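GH86A beta-porphyranase (Bacteroides plebeius, PDB 4AW7) hydrolyses the sulfated red-seaweed polysaccharide porphyran at its beta-D-galactose-(1->4)-alpha-L-galactose-6-sulfate linkages, as a gut-bacterial enzyme of glycoside hydrolase family 86. Local coordinates at residues I315-T327 / Y335-L348. Numbering follows the deposited sequence.
With L6S (6-O-sulfo-alpha-L-galactopyranose), chain B; GAL (beta-D-galactopyranose), chain C; GLA (alpha-D-galactopyranose), chain D; GAL (beta-D-galactopyranose), chain E.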
loop_
_atom_site.group_PDB
_atom_site.type_symbol
_atom_site.label_atom_id
_atom_site.label_comp_id
_atom_site.label_asym_id
_atom_site.label_seq_id
_atom_site.Cartn_x
_atom_site.Cartn_y
_atom_site.Cartn_z
ATOM N N ILE A 315 -0.707 -6.496 0.083
ATOM C CA ILE A 315 -1.589 -7.660 -0.049
ATOM C C ILE A 315 -2.986 -7.219 -0.460
ATOM O O ILE A 315 -3.748 -6.679 0.341
ATOM C CB ILE A 315 -1.721 -8.431 1.283
ATOM C CG1 ILE A 315 -0.368 -8.775 1.952
ATOM C CG2 ILE A 315 -2.588 -9.708 1.084
ATOM C CD1 ILE A 315 0.458 -9.801 1.282
ATOM N N PRO A 316 -3.365 -7.433 -1.724
ATOM C CA PRO A 316 -4.741 -7.256 -2.157
ATOM C C PRO A 316 -5.678 -8.097 -1.271
ATOM O O PRO A 316 -5.369 -9.261 -1.004
ATOM C CB PRO A 316 -4.669 -7.824 -3.616
ATOM C CG PRO A 316 -3.271 -7.639 -4.014
ATOM C CD PRO A 316 -2.515 -7.954 -2.806
ATOM N N PHE A 317 -6.772 -7.500 -0.811
ATOM C CA PHE A 317 -7.669 -8.220 0.077
ATOM C C PHE A 317 -8.637 -9.101 -0.692
ATOM O O PHE A 317 -9.817 -8.767 -0.859
ATOM C CB PHE A 317 -8.344 -7.302 1.097
ATOM C CG PHE A 317 -8.929 -8.060 2.248
ATOM C CD1 PHE A 317 -8.088 -8.574 3.221
ATOM C CD2 PHE A 317 -10.296 -8.250 2.385
ATOM C CE1 PHE A 317 -8.592 -9.225 4.315
ATOM C CE2 PHE A 317 -10.780 -8.902 3.508
ATOM C CZ PHE A 317 -9.949 -9.395 4.423
ATOM N N VAL A 318 -8.092 -10.210 -1.164
ATOM C CA VAL A 318 -8.786 -11.280 -1.858
ATOM C C VAL A 318 -8.055 -12.531 -1.348
ATOM O O VAL A 318 -6.809 -12.582 -1.368
ATOM C CB VAL A 318 -8.730 -11.153 -3.388
ATOM C CG1 VAL A 318 -7.354 -10.716 -3.910
ATOM C CG2 VAL A 318 -9.171 -12.486 -4.055
ATOM N N SER A 319 -8.803 -13.501 -0.827
ATOM C CA SER A 319 -8.217 -14.608 -0.126
ATOM C C SER A 319 -8.217 -15.916 -0.903
ATOM O O SER A 319 -7.401 -16.098 -1.806
ATOM C CB SER A 319 -8.796 -14.715 1.272
ATOM O OG SER A 319 -10.188 -14.958 1.216
ATOM N N ASP A 320 -9.082 -16.852 -0.514
ATOM C CA ASP A 320 -8.922 -18.238 -0.898
ATOM C C ASP A 320 -10.279 -18.927 -0.842
ATOM O O ASP A 320 -11.307 -18.340 -1.265
ATOM C CB ASP A 320 -7.797 -18.861 -0.075
ATOM C CG ASP A 320 -7.962 -18.641 1.416
ATOM O OD1 ASP A 320 -9.108 -18.558 1.889
ATOM O OD2 ASP A 320 -6.916 -18.590 2.113
ATOM N N LYS A 321 -10.345 -20.166 -0.359
ATOM C CA LYS A 321 -11.653 -20.811 -0.196
ATOM C C LYS A 321 -12.379 -20.340 1.051
ATOM O O LYS A 321 -13.572 -20.548 1.186
ATOM C CB LYS A 321 -11.450 -22.330 -0.118
ATOM C CG LYS A 321 -10.986 -22.926 -1.414
ATOM C CD LYS A 321 -10.740 -24.451 -1.336
ATOM C CE LYS A 321 -10.345 -25.009 -2.648
ATOM N NZ LYS A 321 -9.997 -26.422 -2.619
ATOM N N ALA A 322 -11.640 -19.765 1.993
ATOM C CA ALA A 322 -12.186 -19.233 3.254
ATOM C C ALA A 322 -13.253 -20.145 3.864
ATOM O O ALA A 322 -14.374 -19.739 4.211
ATOM C CB ALA A 322 -12.699 -17.784 3.078
ATOM N N GLU A 323 -12.867 -21.407 4.033
ATOM C CA GLU A 323 -13.859 -22.433 4.427
ATOM C C GLU A 323 -14.406 -22.196 5.802
ATOM O O GLU A 323 -15.523 -22.623 6.084
ATOM C CB GLU A 323 -13.269 -23.849 4.338
ATOM C CG GLU A 323 -12.870 -24.197 2.947
ATOM C CD GLU A 323 -12.424 -25.603 2.747
ATOM O OE1 GLU A 323 -13.216 -26.485 3.090
ATOM O OE2 GLU A 323 -11.303 -25.789 2.208
ATOM N N TRP A 324 -13.612 -21.569 6.663
ATOM C CA TRP A 324 -14.034 -21.200 8.016
ATOM C C TRP A 324 -15.365 -20.429 8.042
ATOM O O TRP A 324 -16.074 -20.471 9.064
ATOM C CB TRP A 324 -12.916 -20.384 8.723
ATOM C CG TRP A 324 -12.544 -19.139 7.961
ATOM C CD1 TRP A 324 -11.546 -19.022 7.030
ATOM C CD2 TRP A 324 -13.220 -17.877 7.987
ATOM N NE1 TRP A 324 -11.550 -17.769 6.501
ATOM C CE2 TRP A 324 -12.549 -17.028 7.070
ATOM C CE3 TRP A 324 -14.304 -17.365 8.709
ATOM C CZ2 TRP A 324 -12.933 -15.723 6.854
ATOM C CZ3 TRP A 324 -14.682 -16.057 8.497
ATOM C CH2 TRP A 324 -14.024 -15.254 7.549
ATOM N N HIS A 325 -15.712 -19.731 6.964
ATOM C CA HIS A 325 -16.933 -18.913 6.929
ATOM C C HIS A 325 -18.172 -19.741 6.602
ATOM O O HIS A 325 -19.310 -19.288 6.819
ATOM C CB HIS A 325 -16.805 -17.800 5.874
ATOM C CG HIS A 325 -17.893 -16.755 5.922
ATOM N ND1 HIS A 325 -19.089 -16.868 5.243
ATOM C CD2 HIS A 325 -17.904 -15.526 6.486
ATOM C CE1 HIS A 325 -19.808 -15.771 5.424
ATOM N NE2 HIS A 325 -19.119 -14.949 6.194
ATOM N N ILE A 326 -17.947 -20.902 5.988
ATOM C CA ILE A 326 -19.028 -21.644 5.330
ATOM C C ILE A 326 -19.677 -22.561 6.379
ATOM O O ILE A 326 -19.299 -23.713 6.524
ATOM C CB ILE A 326 -18.531 -22.440 4.110
ATOM C CG1 ILE A 326 -17.772 -21.537 3.135
ATOM C CG2 ILE A 326 -19.707 -23.108 3.400
ATOM C CD1 ILE A 326 -17.146 -22.235 2.008
ATOM N N THR A 327 -20.590 -21.987 7.136
ATOM C CA THR A 327 -21.135 -22.654 8.315
ATOM C C THR A 327 -22.647 -22.529 8.279
ATOM O O THR A 327 -23.200 -21.673 7.593
ATOM C CB THR A 327 -20.647 -21.981 9.615
ATOM O OG1 THR A 327 -21.105 -20.621 9.618
ATOM C CG2 THR A 327 -19.108 -22.055 9.770
ATOM N N TYR A 335 -17.298 -16.094 2.431
ATOM C CA TYR A 335 -16.851 -14.766 2.869
ATOM C C TYR A 335 -16.660 -13.877 1.640
ATOM O O TYR A 335 -16.201 -14.332 0.608
ATOM C CB TYR A 335 -15.536 -14.906 3.624
ATOM C CG TYR A 335 -14.997 -13.654 4.231
ATOM C CD1 TYR A 335 -15.763 -12.853 5.062
ATOM C CD2 TYR A 335 -13.675 -13.297 4.040
ATOM C CE1 TYR A 335 -15.224 -11.705 5.659
ATOM C CE2 TYR A 335 -13.132 -12.158 4.622
ATOM C CZ TYR A 335 -13.898 -11.359 5.431
ATOM O OH TYR A 335 -13.323 -10.247 6.002
ATOM N N SER A 336 -16.987 -12.594 1.801
ATOM C CA SER A 336 -16.892 -11.625 0.710
ATOM C C SER A 336 -15.537 -11.594 0.026
ATOM O O SER A 336 -15.469 -11.366 -1.176
ATOM C CB SER A 336 -17.282 -10.225 1.174
ATOM O OG SER A 336 -16.404 -9.725 2.154
ATOM N N ALA A 337 -14.454 -11.795 0.778
ATOM C CA ALA A 337 -13.106 -11.700 0.194
ATOM C C ALA A 337 -12.676 -12.972 -0.548
ATOM O O ALA A 337 -11.602 -12.965 -1.165
ATOM C CB ALA A 337 -12.091 -11.341 1.287
ATOM N N ALA A 338 -13.465 -14.053 -0.484
ATOM C CA ALA A 338 -13.068 -15.313 -1.073
ATOM C C ALA A 338 -12.712 -15.174 -2.551
ATOM O O ALA A 338 -13.317 -14.395 -3.267
ATOM C CB ALA A 338 -14.180 -16.360 -0.871
ATOM N N LEU A 339 -11.796 -16.039 -2.978
ATOM C CA LEU A 339 -11.368 -16.192 -4.369
ATOM C C LEU A 339 -12.037 -17.393 -5.066
ATOM O O LEU A 339 -12.221 -17.383 -6.275
ATOM C CB LEU A 339 -9.851 -16.326 -4.387
ATOM C CG LEU A 339 -9.180 -16.502 -5.740
ATOM C CD1 LEU A 339 -9.447 -15.329 -6.682
ATOM C CD2 LEU A 339 -7.672 -16.778 -5.516
ATOM N N PHE A 340 -12.319 -18.437 -4.289
ATOM C CA PHE A 340 -12.960 -19.680 -4.769
ATOM C C PHE A 340 -14.289 -19.845 -4.047
ATOM O O PHE A 340 -14.366 -19.633 -2.837
ATOM C CB PHE A 340 -12.086 -20.901 -4.484
ATOM C CG PHE A 340 -10.844 -21.018 -5.327
ATOM C CD1 PHE A 340 -9.650 -20.393 -4.963
ATOM C CD2 PHE A 340 -10.869 -21.760 -6.492
ATOM C CE1 PHE A 340 -8.508 -20.550 -5.762
ATOM C CE2 PHE A 340 -9.745 -21.935 -7.257
ATOM C CZ PHE A 340 -8.576 -21.307 -6.916
ATOM N N ILE A 341 -15.296 -20.312 -4.783
ATOM C CA ILE A 341 -16.657 -20.483 -4.291
ATOM C C ILE A 341 -17.016 -21.940 -4.558
ATOM O O ILE A 341 -16.829 -22.418 -5.672
ATOM C CB ILE A 341 -17.629 -19.552 -5.032
ATOM C CG1 ILE A 341 -17.138 -18.093 -4.956
ATOM C CG2 ILE A 341 -19.050 -19.730 -4.503
ATOM C CD1 ILE A 341 -17.084 -17.456 -3.570
ATOM N N PRO A 342 -17.526 -22.638 -3.539
ATOM C CA PRO A 342 -17.831 -24.063 -3.758
ATOM C C PRO A 342 -19.127 -24.220 -4.521
ATOM O O PRO A 342 -20.101 -23.542 -4.228
ATOM C CB PRO A 342 -17.946 -24.594 -2.344
ATOM C CG PRO A 342 -18.533 -23.444 -1.562
ATOM C CD PRO A 342 -17.831 -22.219 -2.159
ATOM N N ASP A 343 -19.136 -25.169 -5.455
ATOM C CA ASP A 343 -20.350 -25.488 -6.185
ATOM C C ASP A 343 -21.447 -26.049 -5.263
ATOM O O ASP A 343 -22.616 -25.719 -5.440
ATOM C CB ASP A 343 -19.996 -26.415 -7.354
ATOM C CG ASP A 343 -19.142 -25.698 -8.408
ATOM O OD1 ASP A 343 -19.535 -24.578 -8.793
ATOM O OD2 ASP A 343 -18.082 -26.216 -8.846
ATOM N N ASN A 344 -21.058 -26.838 -4.267
ATOM C CA ASN A 344 -21.968 -27.362 -3.248
ATOM C C ASN A 344 -21.481 -27.042 -1.819
ATOM O O ASN A 344 -20.710 -27.779 -1.244
ATOM C CB ASN A 344 -22.120 -28.876 -3.428
ATOM C CG ASN A 344 -23.124 -29.466 -2.472
ATOM O OD1 ASN A 344 -23.598 -28.793 -1.555
ATOM N ND2 ASN A 344 -23.459 -30.739 -2.675
ATOM N N PRO A 345 -21.940 -25.926 -1.240
ATOM C CA PRO A 345 -21.465 -25.479 0.069
ATOM C C PRO A 345 -21.758 -26.431 1.240
ATOM O O PRO A 345 -21.123 -26.349 2.290
ATOM C CB PRO A 345 -22.193 -24.145 0.268
ATOM C CG PRO A 345 -22.667 -23.751 -1.049
ATOM C CD PRO A 345 -22.865 -24.963 -1.848
ATOM N N GLN A 346 -22.714 -27.342 1.063
ATOM C CA GLN A 346 -23.053 -28.294 2.125
ATOM C C GLN A 346 -22.343 -29.634 1.965
ATOM O O GLN A 346 -22.598 -30.562 2.742
ATOM C CB GLN A 346 -24.575 -28.493 2.207
ATOM C CG GLN A 346 -25.355 -27.191 2.239
ATOM C CD GLN A 346 -26.774 -27.360 2.724
ATOM O OE1 GLN A 346 -27.011 -27.804 3.851
ATOM N NE2 GLN A 346 -27.734 -27.000 1.875
ATOM N N ASN A 347 -21.472 -29.762 0.965
ATOM C CA ASN A 347 -20.566 -30.906 0.871
ATOM C C ASN A 347 -19.152 -30.441 0.549
ATOM O O ASN A 347 -18.645 -30.643 -0.547
ATOM C CB ASN A 347 -21.052 -31.927 -0.166
ATOM C CG ASN A 347 -20.370 -33.286 -0.013
ATOM O OD1 ASN A 347 -19.292 -33.401 0.588
ATOM N ND2 ASN A 347 -21.006 -34.331 -0.554
ATOM N N LEU A 348 -18.511 -29.843 1.539
ATOM C CA LEU A 348 -17.203 -29.235 1.308
ATOM C C LEU A 348 -16.107 -30.257 1.041
ATOM O O LEU A 348 -15.116 -29.947 0.382
ATOM C CB LEU A 348 -16.811 -28.335 2.479
ATOM C CG LEU A 348 -17.695 -27.101 2.653
ATOM C CD1 LEU A 348 -17.213 -26.305 3.855
ATOM C CD2 LEU A 348 -17.723 -26.227 1.371
HETATM O O1S L6S B . -8.437 -14.108 4.445
HETATM O O2S L6S B . -10.750 -14.766 3.940
HETATM O O3S L6S B . -9.608 -15.571 5.961
HETATM C C1 L6S B . -9.624 -9.792 8.890
HETATM C C2 L6S B . -10.200 -10.526 10.080
HETATM C C3 L6S B . -11.380 -11.396 9.621
HETATM C C4 L6S B . -10.867 -12.401 8.520
HETATM C C5 L6S B . -10.227 -11.586 7.391
HETATM C C6 L6S B . -9.406 -12.525 6.479
HETATM O O2 L6S B . -10.574 -9.613 11.133
HETATM O O3 L6S B . -11.975 -12.112 10.713
HETATM O O4 L6S B . -9.907 -13.276 9.133
HETATM O O5 L6S B . -9.247 -10.638 7.832
HETATM O O6 L6S B . -10.310 -13.293 5.700
HETATM S S1 L6S B . -9.733 -14.491 4.941
HETATM C C1 GAL C . -10.345 -14.616 9.280
HETATM C C2 GAL C . -9.107 -15.483 9.401
HETATM C C3 GAL C . -9.593 -16.906 9.673
HETATM C C4 GAL C . -10.433 -16.962 10.958
HETATM C C5 GAL C . -11.547 -15.935 10.796
HETATM C C6 GAL C . -12.426 -15.868 12.024
HETATM O O2 GAL C . -8.273 -15.414 8.242
HETATM O O3 GAL C . -8.432 -17.702 9.776
HETATM O O4 GAL C . -9.635 -16.643 12.107
HETATM O O5 GAL C . -10.996 -14.639 10.531
HETATM O O6 GAL C . -13.421 -14.897 11.824
HETATM C C1 GLA D . -10.019 -5.180 8.178
HETATM C C2 GLA D . -9.965 -6.598 8.778
HETATM C C3 GLA D . -10.459 -7.634 7.784
HETATM C C4 GLA D . -11.738 -7.208 7.107
HETATM C C5 GLA D . -11.544 -5.818 6.478
HETATM C C6 GLA D . -12.747 -5.496 5.516
HETATM O O1 GLA D . -9.011 -4.839 7.326
HETATM O O2 GLA D . -8.608 -6.885 9.247
HETATM O O3 GLA D . -10.782 -8.844 8.414
HETATM O O4 GLA D . -12.816 -7.185 8.063
HETATM O O5 GLA D . -11.294 -4.893 7.633
HETATM O O6 GLA D . -12.382 -5.965 4.144
HETATM C C1 GAL E . -10.019 -5.180 8.178
HETATM C C2 GAL E . -9.965 -6.598 8.778
HETATM C C3 GAL E . -10.459 -7.634 7.784
HETATM C C4 GAL E . -11.738 -7.208 7.107
HETATM C C5 GAL E . -11.544 -5.818 6.478
HETATM C C6 GAL E . -12.747 -5.496 5.516
HETATM O O1 GAL E . -9.571 -4.234 9.229
HETATM O O2 GAL E . -8.608 -6.885 9.247
HETATM O O3 GAL E . -10.782 -8.844 8.414
HETATM O O4 GAL E . -12.816 -7.185 8.063
HETATM O O5 GAL E . -11.294 -4.893 7.633
HETATM O O6 GAL E . -12.382 -5.965 4.144
HETATM O O HOH W 1 -15.620 -19.879 -0.430
HETATM O O HOH W 2 -15.824 -18.514 2.205
#
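Two side-chain torsions bring W324 and Y335 together: chi1 of 58° sets the W324 indole between its own backbone N and carbonyl carbon, while Y335 extends with CG anti to N (-175°). The indole edge then meets one face of the phenol in an edge-to-face pair, CZ2 of W324 lying 3.8 Å from CD2 of Y335. Both rings line the substrate cleft of the catalytic (beta/alpha)8-type barrel, in the loops that follow strand 311-316. Behind them, Y335 CB sits over the face of the H325 ring, whose NE2 is held by D283. At subsite -1, F317 CE2 packs 3.5 Å from A337 CB, with Y335 OH at its ring edge. The sulfate of the 6-sulfogalactose takes a 2.8 Å hydrogen bond to O2S from S319 OG and a weak one to O3S from W324 NE1. A leucine in place of W324 would probably strip the chain C galactose of its stacking platform, cost O3S the weak bond from the indole N-H and take away the ring edge that packs on one face of Y335. The backbones are tied by S319 N to A337 O and, further along, by D320 O, which accepts from both L339 N (2.9 Å) and F340 N (3.2 Å).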